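Local coordinates for putative methyltransferase (Porphyromonas gingivalis, PDB 3LL7), which is of uncharacterised activity but probably transfers a methyl group, presumably from S-adenosylmethionine, to a substrate not yet identified, at residues T299-K303 / A304-K308; A232-G235 / E236-L240; R89-R92 / E93-V97; I192-A195 / T196-P200. One frame throughout, in Å; residues are numbered along the deposited sequence. Where two conformers were deposited one is given.

Interaction 1 of 4, residues T299-K303 / A304-K308; sequences TALLK and AGAFK
Leu301 and Ala306 close the C-terminal end of helix 299-304, where the bonds follow the pattern of a Schellman motif, loosely made. The last regular turn is sound: Ala304 N donates to Ala300 O at 2.9 Å. Leu301 O then serves two donors, Gly305 N at 3.1 Å and, weakly, Ala306 N at 3.4 Å. Gly305 N leans weakly on Leu302 O as well, so its hydrogen is shared between two carbonyls. Gly305 takes the chain out of the helix with a positive phi of 83°, a value glycine adopts readily, and Ala306 follows as the centre of an inverse gamma turn in which Phe307 N reaches Gly305 O weakly. Beyond the turn, Phe307 O accepts from Tyr326 OH and Lys308 N donates to Glu279, while Lys303 NZ is satisfied by the carbonyls of Ile213 and Pro211.

Apolar contacts bridge the same break. Leu301 CD2 meets Ala306 CB at 3.7 Å, the hydrophobic pairing expected of a Schellman motif. Phe307 stacks its ring on His324, and its side chain crosses that of Leu302 at about a right angle, bringing Phe307 CE1 within 4.0 Å of Leu302 CD2.

Interaction 2 of 4, residues A232-G235 / E236-L240; sequences AAHG and EVKEL
Two torsions bend Lys238 back over Ala233: chi1 of -70° sets CG beside its own backbone N, and chi2 of -56° kinks the chain, after which it runs straight to NZ. Its CG thereby rests 4.0 Å from Ala233 CB, and CE lies 3.5 Å from Ala233 O and also at the edge of the His234 ring, near its plane. From the same strand Glu236 leans out with CG between its backbone N and carbonyl carbon (chi1 71°), then extends, forming a salt bridge in which Lys238 NZ donates to Glu236 OE2 at 2.6 Å. The lysine meets this oxygen on the anti side, a little out of the carboxylate plane.

These groups decorate a two-residue beta hairpin between strands 225-233 and 236-244, closed by a type I' turn with His234 and Gly235 at its corners, both of positive phi. Ala233 and Glu236 form the hydrogen-bonded pair: Ala233 N donates to Glu236 O at 3.0 Å, while Glu236 N reaches Ala233 O at 3.2 Å from above the carbonyl plane. Further along, Lys238 and Glu239 together face Val231 in a classic beta bulge, and Glu239 turns to a salt bridge with Lys87.

Beside the exposed turn, then, Lys238 and Glu236 probably balance each other's charge in large part.

Interaction 3 of 4, residues R89-R92 / E93-V97; sequences RFIR and EGTKV
The flat carbonyl group of Arg92 takes Thr95 OG1 in its plane, at 2.6 Å from Arg92 O with a C=O...donor angle of 151°. A second flat group lies earlier in the segment: the ring of Phe90 makes an edge-to-face contact with His229. Arg89 CD lies over the rim of one Phe90 face, a placement doubtful in detail because Arg89 has two conformers.

Arg92 to Thr95 form a type II beta turn, with Gly94 at the corner that needs positive phi (82°). Its usual backbone bond, Thr95 N to Arg92 O, is long and weak at 3.5 Å, so the hydroxyl supplies the shorter link closing the turn. A chi1 of 48° puts Thr95 OG1 between its own backbone N and carbonyl carbon, facing Arg92 O, and directs CG2 onto Arg92 CB at 3.7 Å. Ile91 packs beside this turn by one branch: its CG2 lies 3.4 Å from Thr95 OG1 and 4.0 Å from Val97 CG1, bridging the hydroxyl and the first apolar residue of the strand.

The turn feeds the loop after helix 81-86 into strand 96-99, which pairs in parallel with strands 117-122 and 166-173. Tyr166 of the latter receives Ile91, Thr95 and Val97 and bonds Arg92 N through its hydroxyl, while helix 106-112 covers Ile91 with Leu111 and Val97 with Met112.

Interaction 4 of 4, residues I192-A195 / T196-P200; sequences IPLA and TELLP
Leu194 overlaps Leu198 one turn later on helix 191-198, CD2 of the first meeting CD1 of the second at 4.1 Å. This helix forms part of a beta-alpha-beta crossover: it lies in the connection between the parallel strands 166-173 and 204-209, as expected of a Rossmann-like methyltransferase sheet. Leu194 holds CG opposite its backbone N (chi1 -173°), whereas Leu198 carries CG beside its own; with CG on these different sides, the branch ends meet. Beneath them, Leu194 lies on Val169 and Leu198 on Ile167, both of strand 166-173.

A neighbouring pair repeats the spacing. Ala195 CB touches Leu199 CD1 at 3.9 Å, and both residues rest on Ile205 of strand 204-209. Glu197 turns elsewhere, forming a salt bridge with Lys160 of helix 156-162.

Regular helical bonds link the turns: Glu197 N to Pro193 O at 3.1 Å, Leu198 N to Leu194 O at 2.9 Å, and Leu199 N to Ala195 O, also 2.9 Å. Pro193 sits in the first turn, where its missing N-H costs the helix little.

Ile192 O is gripped twice by Thr196. The backbone N arrives almost straight, with an N-H...O angle of 168°, while OG1, set beside that N by a chi1 of -43°, comes from above the carbonyl plane and bonds Ile192 O at 2.8 Å.

Overall arrangement
Interactions 1 and 2 touch although far apart in sequence: Thr299 at the start of the helix packs on the hairpin, its CG2 3.4 Å from Gly235 O and its O 3.4 Å from Val237 CG2. They thus join the ferredoxin-like region to the large mixed sheet of the probable methyltransferase core. Interaction 3 reaches that same sheet through strand 96-99, with its nearest atoms about 7 Å from interaction 2. Interaction 4 is more remote, its centre about 20 Å from that of interaction 3 and about 30 Å from that of interaction 1. Near interaction 1, a formic acid molecule, probably from the crystallisation liquor, lies about 4 Å from the side chain of Phe307.

Interaction 1 of 4, residues T299-K303 / A304-K308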
loop_
_atom_site.group_PDB
_atom_site.type_symbol
_atom_site.label_atom_id
_atom_site.label_comp_id
_atom_site.label_asym_id
_atom_site.label_seq_id
_atom_site.Cartn_x
_atom_site.Cartn_y
_atom_site.Cartn_z
ATOM N N THR A 299 -6.556 -9.048 -1.504
ATOM C CA THR A 299 -5.481 -9.161 -0.519
ATOM C C THR A 299 -5.698 -8.341 0.746
ATOM O O THR A 299 -5.212 -8.721 1.821
ATOM C CB THR A 299 -4.100 -8.800 -1.131
ATOM O OG1 THR A 299 -4.102 -7.472 -1.658
ATOM C CG2 THR A 299 -3.756 -9.821 -2.260
ATOM N N ALA A 300 -6.411 -7.230 0.624
ATOM C CA ALA A 300 -6.655 -6.377 1.797
ATOM C C ALA A 300 -7.634 -7.076 2.741
ATOM O O ALA A 300 -7.462 -7.015 3.978
ATOM C CB ALA A 300 -7.180 -4.991 1.380
ATOM N N LEU A 301 -8.650 -7.733 2.186
ATOM C CA LEU A 301 -9.564 -8.520 3.029
ATOM C C LEU A 301 -8.838 -9.627 3.791
ATOM O O LEU A 301 -9.065 -9.832 4.967
ATOM C CB LEU A 301 -10.694 -9.142 2.232
ATOM C CG LEU A 301 -11.859 -8.164 2.089
ATOM C CD1 LEU A 301 -12.786 -8.680 1.062
ATOM C CD2 LEU A 301 -12.616 -7.964 3.444
ATOM N N LEU A 302 -7.975 -10.348 3.070
ATOM C CA LEU A 302 -7.167 -11.404 3.666
ATOM C C LEU A 302 -6.273 -10.893 4.798
ATOM O O LEU A 302 -6.231 -11.488 5.871
ATOM C CB LEU A 302 -6.321 -12.093 2.576
ATOM C CG LEU A 302 -7.103 -12.941 1.564
ATOM C CD1 LEU A 302 -6.164 -13.385 0.410
ATOM C CD2 LEU A 302 -7.761 -14.129 2.226
ATOM N N LYS A 303 -5.565 -9.795 4.553
ATOM C CA LYS A 303 -4.678 -9.229 5.561
ATOM C C LYS A 303 -5.472 -8.727 6.782
ATOM O O LYS A 303 -5.001 -8.856 7.910
ATOM C CB LYS A 303 -3.871 -8.074 4.957
ATOM C CG LYS A 303 -3.044 -7.286 5.991
ATOM C CD LYS A 303 -1.905 -8.115 6.619
ATOM C CE LYS A 303 -1.197 -7.330 7.701
ATOM N NZ LYS A 303 -0.053 -8.103 8.299
ATOM N N ALA A 304 -6.650 -8.127 6.542
ATOM C CA ALA A 304 -7.497 -7.579 7.634
ATOM C C ALA A 304 -8.081 -8.689 8.496
ATOM O O ALA A 304 -8.413 -8.467 9.645
ATOM C CB ALA A 304 -8.648 -6.719 7.039
ATOM N N GLY A 305 -8.223 -9.868 7.899
ATOM C CA GLY A 305 -8.727 -11.061 8.571
ATOM C C GLY A 305 -10.237 -11.186 8.657
ATOM O O GLY A 305 -10.738 -11.853 9.580
ATOM N N ALA A 306 -10.959 -10.598 7.704
ATOM C CA ALA A 306 -12.427 -10.655 7.677
ATOM C C ALA A 306 -12.926 -11.979 7.052
ATOM O O ALA A 306 -13.844 -11.969 6.232
ATOM C CB ALA A 306 -12.996 -9.454 6.857
ATOM N N PHE A 307 -12.345 -13.100 7.468
ATOM C CA PHE A 307 -12.595 -14.404 6.817
ATOM C C PHE A 307 -14.066 -14.832 6.912
ATOM O O PHE A 307 -14.706 -15.204 5.892
ATOM C CB PHE A 307 -11.695 -15.468 7.465
ATOM C CG PHE A 307 -10.196 -15.131 7.443
ATOM C CD1 PHE A 307 -9.529 -14.841 6.240
ATOM C CD2 PHE A 307 -9.460 -15.146 8.622
ATOM C CE1 PHE A 307 -8.143 -14.539 6.218
ATOM C CE2 PHE A 307 -8.064 -14.839 8.627
ATOM C CZ PHE A 307 -7.415 -14.536 7.414
ATOM N N LYS A 308 -14.602 -14.784 8.129
ATOM C CA LYS A 308 -15.988 -15.145 8.386
ATOM C C LYS A 308 -16.936 -14.007 8.062
ATOM O O LYS A 308 -18.036 -14.232 7.523
ATOM C CB LYS A 308 -16.142 -15.582 9.842
ATOM C CG LYS A 308 -15.321 -16.814 10.163
ATOM C CD LYS A 308 -14.889 -16.776 11.644
ATOM C CE LYS A 308 -16.030 -16.873 12.581
ATOM N NZ LYS A 308 -15.608 -16.600 14.030
#

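Interaction 2 of 4, residues A232-G235 / E236-L240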
loop_
_atom_site.group_PDB
_atom_site.type_symbol
_atom_site.label_atom_id
_atom_site.label_comp_id
_atom_site.label_asym_id
_atom_site.label_seq_id
_atom_site.Cartn_x
_atom_site.Cartn_y
_atom_site.Cartn_z
ATOM N N ALA A 232 -4.879 -1.859 -0.147
ATOM C CA ALA A 232 -4.241 -2.528 -1.276
ATOM C C ALA A 232 -4.338 -1.664 -2.549
ATOM O O ALA A 232 -5.303 -0.900 -2.712
ATOM C CB ALA A 232 -4.863 -3.887 -1.515
ATOM N N ALA A 233 -3.314 -1.782 -3.393
ATOM C CA ALA A 233 -3.227 -1.166 -4.739
ATOM C C ALA A 233 -2.375 -2.086 -5.610
ATOM O O ALA A 233 -1.447 -2.737 -5.116
ATOM C CB ALA A 233 -2.602 0.221 -4.661
ATOM N N HIS A 234 -2.672 -2.147 -6.907
ATOM C CA HIS A 234 -1.885 -2.976 -7.846
ATOM C C HIS A 234 -1.894 -4.469 -7.473
ATOM O O HIS A 234 -0.926 -5.190 -7.725
ATOM C CB HIS A 234 -0.443 -2.457 -7.963
ATOM C CG HIS A 234 -0.354 -0.988 -8.253
ATOM N ND1 HIS A 234 -0.639 -0.456 -9.494
ATOM C CD2 HIS A 234 -0.027 0.059 -7.461
ATOM C CE1 HIS A 234 -0.488 0.856 -9.455
ATOM N NE2 HIS A 234 -0.126 1.196 -8.230
ATOM N N GLY A 235 -2.985 -4.913 -6.856
ATOM C CA GLY A 235 -3.128 -6.301 -6.448
ATOM C C GLY A 235 -2.494 -6.724 -5.130
ATOM O O GLY A 235 -2.494 -7.915 -4.823
ATOM N N GLU A 236 -1.943 -5.786 -4.349
ATOM C CA GLU A 236 -1.226 -6.178 -3.138
ATOM C C GLU A 236 -1.380 -5.146 -2.048
ATOM O O GLU A 236 -1.555 -3.956 -2.342
ATOM C CB GLU A 236 0.270 -6.454 -3.403
ATOM C CG GLU A 236 1.119 -5.244 -3.704
ATOM C CD GLU A 236 2.641 -5.538 -3.791
ATOM O OE1 GLU A 236 3.062 -6.709 -3.900
ATOM O OE2 GLU A 236 3.421 -4.569 -3.760
ATOM N N VAL A 237 -1.248 -5.597 -0.803
ATOM C CA VAL A 237 -1.374 -4.683 0.335
ATOM C C VAL A 237 -0.138 -3.786 0.328
ATOM O O VAL A 237 1.001 -4.294 0.260
ATOM C CB VAL A 237 -1.519 -5.419 1.678
ATOM C CG1 VAL A 237 -1.609 -4.416 2.811
ATOM C CG2 VAL A 237 -2.792 -6.342 1.688
ATOM N N LYS A 238 -0.367 -2.476 0.360
ATOM C CA LYS A 238 0.712 -1.482 0.286
ATOM C C LYS A 238 1.011 -0.869 1.639
ATOM O O LYS A 238 2.176 -0.533 1.936
ATOM C CB LYS A 238 0.331 -0.353 -0.690
ATOM C CG LYS A 238 0.308 -0.742 -2.168
ATOM C CD LYS A 238 1.638 -1.314 -2.620
ATOM C CE LYS A 238 1.651 -1.537 -4.116
ATOM N NZ LYS A 238 2.954 -2.131 -4.528
ATOM N N GLU A 239 -0.014 -0.700 2.476
ATOM C CA GLU A 239 0.200 -0.065 3.765
ATOM C C GLU A 239 -0.973 -0.307 4.717
ATOM O O GLU A 239 -2.074 -0.626 4.298
ATOM C CB GLU A 239 0.410 1.453 3.590
ATOM C CG GLU A 239 -0.775 2.184 3.012
ATOM C CD GLU A 239 -0.403 3.547 2.396
ATOM O OE1 GLU A 239 0.608 3.627 1.658
ATOM O OE2 GLU A 239 -1.149 4.523 2.628
ATOM N N LEU A 240 -0.716 -0.137 6.002
ATOM C CA LEU A 240 -1.787 -0.006 6.966
ATOM C C LEU A 240 -1.779 1.459 7.404
ATOM O O LEU A 240 -0.719 2.097 7.469
ATOM C CB LEU A 240 -1.541 -0.883 8.184
ATOM C CG LEU A 240 -1.189 -2.347 8.032
ATOM C CD1 LEU A 240 -1.505 -2.989 9.361
ATOM C CD2 LEU A 240 -1.937 -3.061 6.904
#

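Interaction 3 of 4, residues R89-R92 / E93-V97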
loop_
_atom_site.group_PDB
_atom_site.type_symbol
_atom_site.label_atom_id
_atom_site.label_comp_id
_atom_site.label_asym_id
_atom_site.label_seq_id
_atom_site.Cartn_x
_atom_site.Cartn_y
_atom_site.Cartn_z
ATOM N N ARG A 89 -8.049 11.666 1.881
ATOM C CA ARG A 89 -9.394 11.520 2.447
ATOM C C ARG A 89 -9.456 11.697 3.971
ATOM O O ARG A 89 -10.536 11.944 4.510
ATOM C CB ARG A 89 -10.036 10.180 2.051
ATOM C CG ARG A 89 -9.409 8.946 2.701
ATOM C CD ARG A 89 -10.067 8.535 4.009
ATOM N NE ARG A 89 -11.298 7.770 3.805
ATOM C CZ ARG A 89 -12.109 7.430 4.790
ATOM N NH1 ARG A 89 -11.801 7.780 6.029
ATOM N NH2 ARG A 89 -13.211 6.739 4.548
ATOM N N PHE A 90 -8.320 11.556 4.657
ATOM C CA PHE A 90 -8.264 11.771 6.125
ATOM C C PHE A 90 -8.164 13.261 6.504
ATOM O O PHE A 90 -8.374 13.625 7.659
ATOM C CB PHE A 90 -7.088 11.033 6.771
ATOM C CG PHE A 90 -7.218 9.534 6.754
ATOM C CD1 PHE A 90 -7.791 8.859 7.833
ATOM C CD2 PHE A 90 -6.789 8.802 5.650
ATOM C CE1 PHE A 90 -7.918 7.475 7.826
ATOM C CE2 PHE A 90 -6.918 7.415 5.630
ATOM C CZ PHE A 90 -7.490 6.750 6.713
ATOM N N ILE A 91 -7.896 14.111 5.525
ATOM C CA ILE A 91 -7.524 15.496 5.814
ATOM C C ILE A 91 -8.599 16.486 5.371
ATOM O O ILE A 91 -8.826 16.651 4.175
ATOM C CB ILE A 91 -6.166 15.855 5.131
ATOM C CG1 ILE A 91 -5.100 14.771 5.381
ATOM C CG2 ILE A 91 -5.668 17.279 5.557
ATOM C CD1 ILE A 91 -4.734 14.517 6.851
ATOM N N ARG A 92 -9.245 17.158 6.323
ATOM C CA ARG A 92 -10.222 18.211 5.994
ATOM C C ARG A 92 -9.604 19.364 5.201
ATOM O O ARG A 92 -8.466 19.768 5.460
ATOM C CB ARG A 92 -10.880 18.756 7.260
ATOM C CG ARG A 92 -11.940 17.856 7.859
ATOM C CD ARG A 92 -12.733 18.606 8.962
ATOM N NE ARG A 92 -14.029 19.166 8.539
ATOM C CZ ARG A 92 -14.268 20.460 8.320
ATOM N NH1 ARG A 92 -13.299 21.364 8.465
ATOM N NH2 ARG A 92 -15.477 20.855 7.946
ATOM N N GLU A 93 -10.354 19.879 4.226
ATOM C CA GLU A 93 -9.887 20.975 3.377
ATOM C C GLU A 93 -9.572 22.220 4.218
ATOM O O GLU A 93 -10.366 22.606 5.070
ATOM C CB GLU A 93 -10.941 21.289 2.304
ATOM C CG GLU A 93 -10.632 22.476 1.392
ATOM C CD GLU A 93 -9.537 22.178 0.369
ATOM O OE1 GLU A 93 -9.562 21.082 -0.239
ATOM O OE2 GLU A 93 -8.656 23.043 0.173
ATOM N N GLY A 94 -8.405 22.821 3.986
ATOM C CA GLY A 94 -7.999 24.073 4.650
ATOM C C GLY A 94 -7.403 23.966 6.051
ATOM O O GLY A 94 -7.309 24.967 6.762
ATOM N N THR A 95 -6.982 22.764 6.443
ATOM C CA THR A 95 -6.431 22.500 7.780
ATOM C C THR A 95 -4.887 22.663 7.816
ATOM O O THR A 95 -4.279 23.079 6.824
ATOM C CB THR A 95 -6.785 21.080 8.234
ATOM O OG1 THR A 95 -6.491 20.167 7.169
ATOM C CG2 THR A 95 -8.280 20.974 8.626
ATOM N N LYS A 96 -4.291 22.338 8.969
ATOM C CA LYS A 96 -2.848 22.384 9.205
ATOM C C LYS A 96 -2.317 20.965 9.398
ATOM O O LYS A 96 -2.940 20.161 10.097
ATOM C CB LYS A 96 -2.527 23.173 10.486
ATOM C CG LYS A 96 -2.862 24.667 10.472
ATOM C CD LYS A 96 -2.698 25.289 11.865
ATOM C CE LYS A 96 -3.872 24.962 12.788
ATOM N NZ LYS A 96 -3.946 25.857 13.999
ATOM N N VAL A 97 -1.168 20.659 8.793
ATOM C CA VAL A 97 -0.531 19.344 8.946
ATOM C C VAL A 97 0.972 19.422 9.268
ATOM O O VAL A 97 1.657 20.337 8.854
ATOM C CB VAL A 97 -0.742 18.437 7.681
ATOM C CG1 VAL A 97 -2.236 18.094 7.495
ATOM C CG2 VAL A 97 -0.176 19.107 6.440
#

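Interaction 4 of 4, residues I192-A195 / T196-P200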
loop_
_atom_site.group_PDB
_atom_site.type_symbol
_atom_site.label_atom_id
_atom_site.label_comp_id
_atom_site.label_asym_id
_atom_site.label_seq_id
_atom_site.Cartn_x
_atom_site.Cartn_y
_atom_site.Cartn_z
ATOM N N ILE A 192 4.555 5.051 20.551
ATOM C CA ILE A 192 3.906 5.163 21.848
ATOM C C ILE A 192 4.319 6.441 22.598
ATOM O O ILE A 192 3.444 7.228 22.965
ATOM C CB ILE A 192 4.011 3.843 22.658
ATOM C CG1 ILE A 192 3.198 2.760 21.925
ATOM C CG2 ILE A 192 3.485 4.035 24.069
ATOM C CD1 ILE A 192 3.646 1.315 22.166
ATOM N N PRO A 193 5.637 6.691 22.783
ATOM C CA PRO A 193 5.992 7.974 23.392
ATOM C C PRO A 193 5.596 9.174 22.520
ATOM O O PRO A 193 5.235 10.229 23.054
ATOM C CB PRO A 193 7.520 7.889 23.535
ATOM C CG PRO A 193 7.824 6.415 23.509
ATOM C CD PRO A 193 6.834 5.869 22.534
ATOM N N LEU A 194 5.646 9.004 21.197
ATOM C CA LEU A 194 5.283 10.070 20.266
ATOM C C LEU A 194 3.840 10.518 20.490
ATOM O O LEU A 194 3.559 11.715 20.576
ATOM C CB LEU A 194 5.472 9.587 18.822
ATOM C CG LEU A 194 5.322 10.529 17.619
ATOM C CD1 LEU A 194 5.901 9.842 16.391
ATOM C CD2 LEU A 194 3.874 10.941 17.338
ATOM N N ALA A 195 2.933 9.541 20.573
ATOM C CA ALA A 195 1.510 9.797 20.781
ATOM C C ALA A 195 1.236 10.409 22.158
ATOM O O ALA A 195 0.460 11.360 22.272
ATOM C CB ALA A 195 0.686 8.503 20.568
ATOM N N THR A 196 1.895 9.893 23.191
ATOM C CA THR A 196 1.761 10.463 24.537
ATOM C C THR A 196 2.066 11.964 24.515
ATOM O O THR A 196 1.342 12.770 25.106
ATOM C CB THR A 196 2.693 9.776 25.570
ATOM O OG1 THR A 196 2.670 8.357 25.377
ATOM C CG2 THR A 196 2.246 10.091 26.990
ATOM N N GLU A 197 3.131 12.332 23.813
ATOM C CA GLU A 197 3.586 13.705 23.814
ATOM C C GLU A 197 2.794 14.616 22.867
ATOM O O GLU A 197 2.584 15.796 23.177
ATOM C CB GLU A 197 5.077 13.770 23.490
ATOM C CG GLU A 197 5.680 15.125 23.816
ATOM C CD GLU A 197 7.189 15.117 23.903
ATOM O OE1 GLU A 197 7.830 14.147 23.439
ATOM O OE2 GLU A 197 7.733 16.109 24.423
ATOM N N LEU A 198 2.371 14.080 21.720
ATOM C CA LEU A 198 1.789 14.915 20.666
ATOM C C LEU A 198 0.267 14.878 20.486
ATOM O O LEU A 198 -0.308 15.835 19.971
ATOM C CB LEU A 198 2.519 14.694 19.328
ATOM C CG LEU A 198 3.942 15.275 19.322
ATOM C CD1 LEU A 198 4.731 14.885 18.059
ATOM C CD2 LEU A 198 3.915 16.796 19.493
ATOM N N LEU A 199 -0.395 13.812 20.926
ATOM C CA LEU A 199 -1.868 13.777 20.853
ATOM C C LEU A 199 -2.568 15.004 21.464
ATOM O O LEU A 199 -3.578 15.461 20.907
ATOM C CB LEU A 199 -2.444 12.478 21.425
ATOM C CG LEU A 199 -2.337 11.271 20.498
ATOM C CD1 LEU A 199 -2.811 10.003 21.204
ATOM C CD2 LEU A 199 -3.136 11.533 19.222
ATOM N N PRO A 200 -2.027 15.556 22.587
ATOM C CA PRO A 200 -2.608 16.779 23.133
ATOM C C PRO A 200 -2.470 18.037 22.264
ATOM O O PRO A 200 -3.054 19.071 22.609
ATOM C CB PRO A 200 -1.826 16.979 24.441
ATOM C CG PRO A 200 -1.355 15.617 24.801
ATOM C CD PRO A 200 -1.009 15.001 23.508
#